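Pyrophosphate phosphohydrolase (Thermus thermophilus, PDB 2PRD) hydrolyses inorganic pyrophosphate to two phosphate ions with magnesium as cofactor, and works as a homohexamer. Local coordinates at residues R43-Q49 and T138-E143; E86-L92 and K104-A110. All blocks are in the same frame, centred on the assembly; numbering follows the deposited sequence.

Interaction 1. Residues R43-Q49 and T138-E143; sequences RVLPGAQ and TYKALE. With SO4 (sulfate ion), chain B.
A chi1 of 75° sets R43 CG between its own backbone N and carbonyl carbon, and the straight run from CG to NE carries the guanidinium from the end of strand 38-44 to Y139 and E143. Y139 sits in the type I turn T138-A141 that follows helix 126-138, and E143 comes just after it. The whole lines an anion pocket, consistent with the predicted substrate-binding roles of R43 and Y139; a sulfate ion, probably from the crystallisation liquor, occupies it and may mark a phosphate position. The two-pronged arginine suits it: NH1 donates to sulfate O4 at 2.9 Å, while NH2 points a straight N-H (179°) at O2. Y139 OH donates to the same O2 at 2.5 Å, and K140 NZ, salt-bridged also to E98, reaches O1 at 3.0 Å. Behind the pocket, E143 OE2 forms a salt bridge with R43 NE at 3.1 Å, its carboxylate turned 54° from the guanidinium plane, and water 1 links R43 NH2 to E143 OE1 and Y139 O. A leucine at R43 would probably leave E143 OE2 without its close cationic partner and take two N-H donors from the anion. Away from the anion the packing is apolar: the rigid ring of P46 presents CG to L142 CB at 3.7 Å, and L45, branched at its end, sets CD2 at the Y139 ring edge, 3.8 Å from CD2 of that tyrosine.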
loop_
_atom_site.group_PDB
_atom_site.type_symbol
_atom_site.label_atom_id
_atom_site.label_comp_id
_atom_site.label_asym_id
_atom_site.label_seq_id
_atom_site.Cartn_x
_atom_site.Cartn_y
_atom_site.Cartn_z
ATOM N N ARG A 43 3.574 -7.553 -20.116
ATOM C CA ARG A 43 3.075 -6.222 -20.490
ATOM C C ARG A 43 2.318 -5.658 -19.300
ATOM O O ARG A 43 2.016 -6.440 -18.415
ATOM C CB ARG A 43 2.072 -6.315 -21.641
ATOM C CG ARG A 43 0.686 -6.830 -21.245
ATOM C CD ARG A 43 -0.160 -7.147 -22.448
ATOM N NE ARG A 43 -1.498 -7.640 -22.159
ATOM C CZ ARG A 43 -1.887 -8.876 -21.906
ATOM N NH1 ARG A 43 -1.023 -9.905 -21.882
ATOM N NH2 ARG A 43 -3.145 -9.197 -21.690
ATOM N N VAL A 44 2.046 -4.384 -19.391
ATOM C CA VAL A 44 1.234 -3.633 -18.417
ATOM C C VAL A 44 -0.136 -3.492 -19.070
ATOM O O VAL A 44 -0.203 -3.082 -20.220
ATOM C CB VAL A 44 1.853 -2.273 -18.104
ATOM C CG1 VAL A 44 1.110 -1.482 -17.037
ATOM C CG2 VAL A 44 3.290 -2.448 -17.636
ATOM N N LEU A 45 -1.190 -3.903 -18.386
ATOM C CA LEU A 45 -2.560 -3.812 -18.947
ATOM C C LEU A 45 -2.801 -2.347 -19.325
ATOM O O LEU A 45 -2.503 -1.485 -18.507
ATOM C CB LEU A 45 -3.558 -4.293 -17.913
ATOM C CG LEU A 45 -3.520 -5.685 -17.342
ATOM C CD1 LEU A 45 -4.668 -5.837 -16.324
ATOM C CD2 LEU A 45 -3.652 -6.760 -18.432
ATOM N N PRO A 46 -3.359 -2.128 -20.527
ATOM C CA PRO A 46 -3.583 -0.786 -21.008
ATOM C C PRO A 46 -4.732 -0.013 -20.383
ATOM O O PRO A 46 -4.723 1.223 -20.494
ATOM C CB PRO A 46 -3.676 -0.978 -22.509
ATOM C CG PRO A 46 -4.252 -2.383 -22.663
ATOM C CD PRO A 46 -3.671 -3.178 -21.517
ATOM N N GLY A 47 -5.668 -0.707 -19.748
ATOM C CA GLY A 47 -6.823 -0.037 -19.156
ATOM C C GLY A 47 -6.685 0.113 -17.674
ATOM O O GLY A 47 -5.752 -0.499 -17.151
ATOM N N ALA A 48 -7.588 0.901 -17.066
ATOM C CA ALA A 48 -7.414 1.060 -15.588
ATOM C C ALA A 48 -8.033 -0.135 -14.913
ATOM O O ALA A 48 -9.129 -0.036 -14.324
ATOM C CB ALA A 48 -8.145 2.385 -15.270
ATOM N N GLN A 49 -7.370 -1.285 -15.009
ATOM C CA GLN A 49 -7.767 -2.546 -14.457
ATOM C C GLN A 49 -6.661 -3.295 -13.754
ATOM O O GLN A 49 -5.474 -2.975 -13.852
ATOM C CB GLN A 49 -8.239 -3.527 -15.617
ATOM C CG GLN A 49 -9.299 -2.804 -16.435
ATOM C CD GLN A 49 -9.714 -3.554 -17.678
ATOM O OE1 GLN A 49 -10.660 -4.341 -17.653
ATOM N NE2 GLN A 49 -9.014 -3.284 -18.771
ATOM N N THR A 138 -13.119 -7.242 -21.183
ATOM C CA THR A 138 -12.714 -5.882 -21.521
ATOM C C THR A 138 -11.221 -5.658 -21.443
ATOM O O THR A 138 -10.743 -4.638 -21.986
ATOM C CB THR A 138 -13.388 -4.875 -20.554
ATOM O OG1 THR A 138 -13.084 -5.255 -19.191
ATOM C CG2 THR A 138 -14.902 -4.852 -20.647
ATOM N N TYR A 139 -10.495 -6.535 -20.792
ATOM C CA TYR A 139 -9.061 -6.293 -20.554
ATOM C C TYR A 139 -8.167 -6.263 -21.751
ATOM O O TYR A 139 -7.077 -5.677 -21.696
ATOM C CB TYR A 139 -8.524 -7.165 -19.445
ATOM C CG TYR A 139 -7.917 -8.510 -19.815
ATOM C CD1 TYR A 139 -8.688 -9.477 -20.422
ATOM C CD2 TYR A 139 -6.621 -8.839 -19.491
ATOM C CE1 TYR A 139 -8.227 -10.737 -20.721
ATOM C CE2 TYR A 139 -6.119 -10.095 -19.778
ATOM C CZ TYR A 139 -6.921 -11.026 -20.393
ATOM O OH TYR A 139 -6.439 -12.284 -20.687
ATOM N N LYS A 140 -8.658 -6.844 -22.854
ATOM C CA LYS A 140 -7.875 -6.868 -24.088
ATOM C C LYS A 140 -8.490 -5.973 -25.152
ATOM O O LYS A 140 -8.008 -5.889 -26.295
ATOM C CB LYS A 140 -7.702 -8.307 -24.525
ATOM C CG LYS A 140 -6.576 -9.101 -23.898
ATOM C CD LYS A 140 -6.546 -10.482 -24.505
ATOM C CE LYS A 140 -5.430 -11.385 -24.099
ATOM N NZ LYS A 140 -5.384 -12.565 -25.049
ATOM N N ALA A 141 -9.504 -5.223 -24.717
ATOM C CA ALA A 141 -10.223 -4.277 -25.547
ATOM C C ALA A 141 -9.298 -3.242 -26.142
ATOM O O ALA A 141 -9.535 -2.970 -27.345
ATOM C CB ALA A 141 -11.461 -3.707 -24.881
ATOM N N LEU A 142 -8.309 -2.715 -25.456
ATOM C CA LEU A 142 -7.363 -1.729 -25.987
ATOM C C LEU A 142 -6.228 -2.331 -26.808
ATOM O O LEU A 142 -5.334 -1.643 -27.331
ATOM C CB LEU A 142 -6.816 -0.862 -24.831
ATOM C CG LEU A 142 -7.933 -0.066 -24.137
ATOM C CD1 LEU A 142 -7.518 0.672 -22.919
ATOM C CD2 LEU A 142 -8.443 0.981 -25.151
ATOM N N GLU A 143 -6.282 -3.642 -26.968
ATOM C CA GLU A 143 -5.322 -4.411 -27.729
ATOM C C GLU A 143 -5.949 -5.127 -28.910
ATOM O O GLU A 143 -5.392 -6.117 -29.389
ATOM C CB GLU A 143 -4.691 -5.463 -26.800
ATOM C CG GLU A 143 -3.464 -4.853 -26.099
ATOM C CD GLU A 143 -3.114 -5.740 -24.916
ATOM O OE1 GLU A 143 -3.875 -6.709 -24.747
ATOM O OE2 GLU A 143 -2.133 -5.440 -24.233
HETATM S S SO4 B . -3.064 -13.289 -21.636
HETATM O O1 SO4 B . -3.566 -13.721 -22.983
HETATM O O2 SO4 B . -3.940 -12.168 -21.140
HETATM O O3 SO4 B . -2.848 -14.330 -20.594
HETATM O O4 SO4 B . -1.683 -12.708 -21.919
HETATM O O HOH W 1 -4.362 -6.702 -21.951
HETATM O O HOH W 2 -6.658 -3.454 -19.743
#

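Interaction 2. Residues E86-L92 and K104-A110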
loop_
_atom_site.group_PDB
_atom_site.type_symbol
_atom_site.label_atom_id
_atom_site.label_comp_id
_atom_site.label_asym_id
_atom_site.label_seq_id
_atom_site.Cartn_x
_atom_site.Cartn_y
_atom_site.Cartn_z
ATOM N N GLU A 86 -0.838 -24.318 -2.932
ATOM C CA GLU A 86 -1.784 -25.421 -3.114
ATOM C C GLU A 86 -3.147 -24.719 -3.219
ATOM O O GLU A 86 -3.563 -23.913 -2.374
ATOM C CB GLU A 86 -1.831 -26.276 -1.855
ATOM C CG GLU A 86 -0.561 -27.092 -1.746
ATOM C CD GLU A 86 -0.385 -27.502 -0.283
ATOM O OE1 GLU A 86 0.175 -26.705 0.511
ATOM O OE2 GLU A 86 -0.865 -28.623 0.008
ATOM N N VAL A 87 -3.764 -25.124 -4.296
ATOM C CA VAL A 87 -5.047 -24.549 -4.695
ATOM C C VAL A 87 -6.088 -25.635 -4.781
ATOM O O VAL A 87 -5.853 -26.658 -5.404
ATOM C CB VAL A 87 -4.805 -23.903 -6.082
ATOM C CG1 VAL A 87 -6.133 -23.531 -6.729
ATOM C CG2 VAL A 87 -4.022 -22.596 -5.891
ATOM N N ARG A 88 -7.238 -25.355 -4.183
ATOM C CA ARG A 88 -8.399 -26.226 -4.282
ATOM C C ARG A 88 -9.252 -25.826 -5.477
ATOM O O ARG A 88 -9.837 -24.740 -5.577
ATOM C CB ARG A 88 -9.168 -26.222 -2.966
ATOM C CG ARG A 88 -10.494 -26.952 -3.020
ATOM C CD ARG A 88 -11.026 -27.322 -1.635
ATOM N NE ARG A 88 -11.902 -26.203 -1.264
ATOM C CZ ARG A 88 -11.332 -25.433 -0.316
ATOM N NH1 ARG A 88 -10.155 -25.852 0.096
ATOM N NH2 ARG A 88 -11.976 -24.402 0.118
ATOM N N VAL A 89 -9.405 -26.789 -6.422
ATOM C CA VAL A 89 -10.206 -26.628 -7.648
ATOM C C VAL A 89 -11.704 -26.657 -7.429
ATOM O O VAL A 89 -12.257 -27.702 -7.041
ATOM C CB VAL A 89 -9.868 -27.714 -8.701
ATOM C CG1 VAL A 89 -10.544 -27.413 -10.028
ATOM C CG2 VAL A 89 -8.354 -27.755 -8.881
ATOM N N VAL A 90 -12.372 -25.573 -7.788
ATOM C CA VAL A 90 -13.846 -25.584 -7.587
ATOM C C VAL A 90 -14.628 -25.321 -8.841
ATOM O O VAL A 90 -15.874 -25.421 -8.779
ATOM C CB VAL A 90 -14.170 -24.563 -6.464
ATOM C CG1 VAL A 90 -13.304 -24.847 -5.238
ATOM C CG2 VAL A 90 -13.932 -23.138 -6.924
ATOM N N GLY A 91 -14.026 -25.022 -9.990
ATOM C CA GLY A 91 -14.745 -24.701 -11.207
ATOM C C GLY A 91 -13.938 -24.374 -12.439
ATOM O O GLY A 91 -12.719 -24.414 -12.410
ATOM N N LEU A 92 -14.575 -24.063 -13.579
ATOM C CA LEU A 92 -13.907 -23.721 -14.826
ATOM C C LEU A 92 -14.578 -22.470 -15.418
ATOM O O LEU A 92 -15.783 -22.296 -15.295
ATOM C CB LEU A 92 -14.119 -24.746 -15.968
ATOM C CG LEU A 92 -13.277 -25.988 -15.999
ATOM C CD1 LEU A 92 -13.552 -26.851 -17.244
ATOM C CD2 LEU A 92 -11.772 -25.677 -15.916
ATOM N N LYS A 104 -10.148 -21.854 -18.075
ATOM C CA LYS A 104 -9.223 -21.509 -16.945
ATOM C C LYS A 104 -9.776 -22.173 -15.714
ATOM O O LYS A 104 -11.004 -22.260 -15.621
ATOM C CB LYS A 104 -9.170 -19.962 -16.864
ATOM C CG LYS A 104 -8.438 -19.513 -18.143
ATOM C CD LYS A 104 -8.004 -18.083 -18.118
ATOM C CE LYS A 104 -7.222 -17.642 -19.319
ATOM N NZ LYS A 104 -6.244 -18.623 -19.855
ATOM N N VAL A 105 -8.920 -22.643 -14.819
ATOM C CA VAL A 105 -9.377 -23.283 -13.563
ATOM C C VAL A 105 -9.675 -22.191 -12.544
ATOM O O VAL A 105 -9.019 -21.143 -12.611
ATOM C CB VAL A 105 -8.305 -24.261 -13.093
ATOM C CG1 VAL A 105 -8.470 -24.729 -11.658
ATOM C CG2 VAL A 105 -8.241 -25.484 -14.030
ATOM N N ILE A 106 -10.681 -22.317 -11.718
ATOM C CA ILE A 106 -11.048 -21.328 -10.701
ATOM C C ILE A 106 -10.673 -22.049 -9.398
ATOM O O ILE A 106 -11.097 -23.197 -9.223
ATOM C CB ILE A 106 -12.502 -20.894 -10.751
ATOM C CG1 ILE A 106 -12.841 -20.230 -12.106
ATOM C CG2 ILE A 106 -12.932 -19.908 -9.670
ATOM C CD1 ILE A 106 -11.935 -19.028 -12.305
ATOM N N GLY A 107 -9.844 -21.418 -8.545
ATOM C CA GLY A 107 -9.531 -22.157 -7.308
ATOM C C GLY A 107 -9.466 -21.214 -6.119
ATOM O O GLY A 107 -9.660 -20.018 -6.305
ATOM N N VAL A 108 -9.257 -21.808 -4.950
ATOM C CA VAL A 108 -9.180 -20.997 -3.740
ATOM C C VAL A 108 -7.906 -21.451 -3.030
ATOM O O VAL A 108 -7.622 -22.610 -3.213
ATOM C CB VAL A 108 -10.349 -21.233 -2.774
ATOM C CG1 VAL A 108 -11.595 -20.495 -3.244
ATOM C CG2 VAL A 108 -10.706 -22.700 -2.676
ATOM N N VAL A 109 -7.291 -20.559 -2.285
ATOM C CA VAL A 109 -6.114 -20.954 -1.502
ATOM C C VAL A 109 -6.607 -22.034 -0.545
ATOM O O VAL A 109 -7.499 -21.764 0.260
ATOM C CB VAL A 109 -5.642 -19.704 -0.756
ATOM C CG1 VAL A 109 -4.613 -19.960 0.323
ATOM C CG2 VAL A 109 -5.029 -18.774 -1.830
ATOM N N ALA A 110 -6.014 -23.218 -0.644
ATOM C CA ALA A 110 -6.403 -24.379 0.127
ATOM C C ALA A 110 -6.149 -24.239 1.616
ATOM O O ALA A 110 -6.905 -24.756 2.449
ATOM C CB ALA A 110 -5.658 -25.609 -0.386
#
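R88 and V108 meet as a hydrogen-bonded pair of the antiparallel hairpin formed by strands 84-97 and 101-109, part of the beta-barrel core known in this pyrophosphatase family. R88 CB starts over its partner, 3.9 Å from V108 CG2. CG lies anti to the backbone N (chi1 172°), and a bend at chi3 folds the chain back, so that NE again passes V108 CG2, at 4.0 Å. CZ follows, and the methyl ends up over one face of the guanidinium, nearest NH2 at 3.5 Å. NH1 swings toward A110 CA, while NH2 donates to the carbonyl of I118. An arginine fits because the face of its planar guanidinium, which carries no N-H, can rest on a valine methyl while the N-H groups point outward in the plane.

Beyond this pair a classic beta bulge sets V90 and G91 together against I106, shifting the register by one. G107 sits beside V87, whose CG1 lies 3.7 Å from its CA; a beta carbon there would collide with that methyl. On the face turned to helix 158-173, branched side chains pack from both ends of the bulge: V89 CG1 meets V105 CG1 at 3.8 Å, and L92 CD2 reaches V105 CG2. I106 and V108 touch L72 and L74 of strand 70-74. The two bulge bonds differ in shape: V90 N lies 15° out of the I106 carbonyl plane, whereas I106 N, 3.0 Å from G91 O, stands 49° out of that carbonyl's plane.

The hairpin of interaction 2 lies in sequence between the two segments of interaction 1; the centres of the contacts are 24 Å apart, across the middle of the chain, and their nearest atoms about 6 Å apart without touching. Both nevertheless appear to border the same site. From the hairpin comes K104, whose side chain is about 3 Å from those of D70 and D102, predicted magnesium ligands to which it is salt-bridged, and about 6 Å from the sulfate held in interaction 1. From the other side, the R43 side chain comes within about 4 Å of that of K29, which like R43 is predicted to bind substrate. Y55 lies between: its side chain is about 6 Å from that of Y139, and its hydroxyl makes a weak hydrogen bond with K104.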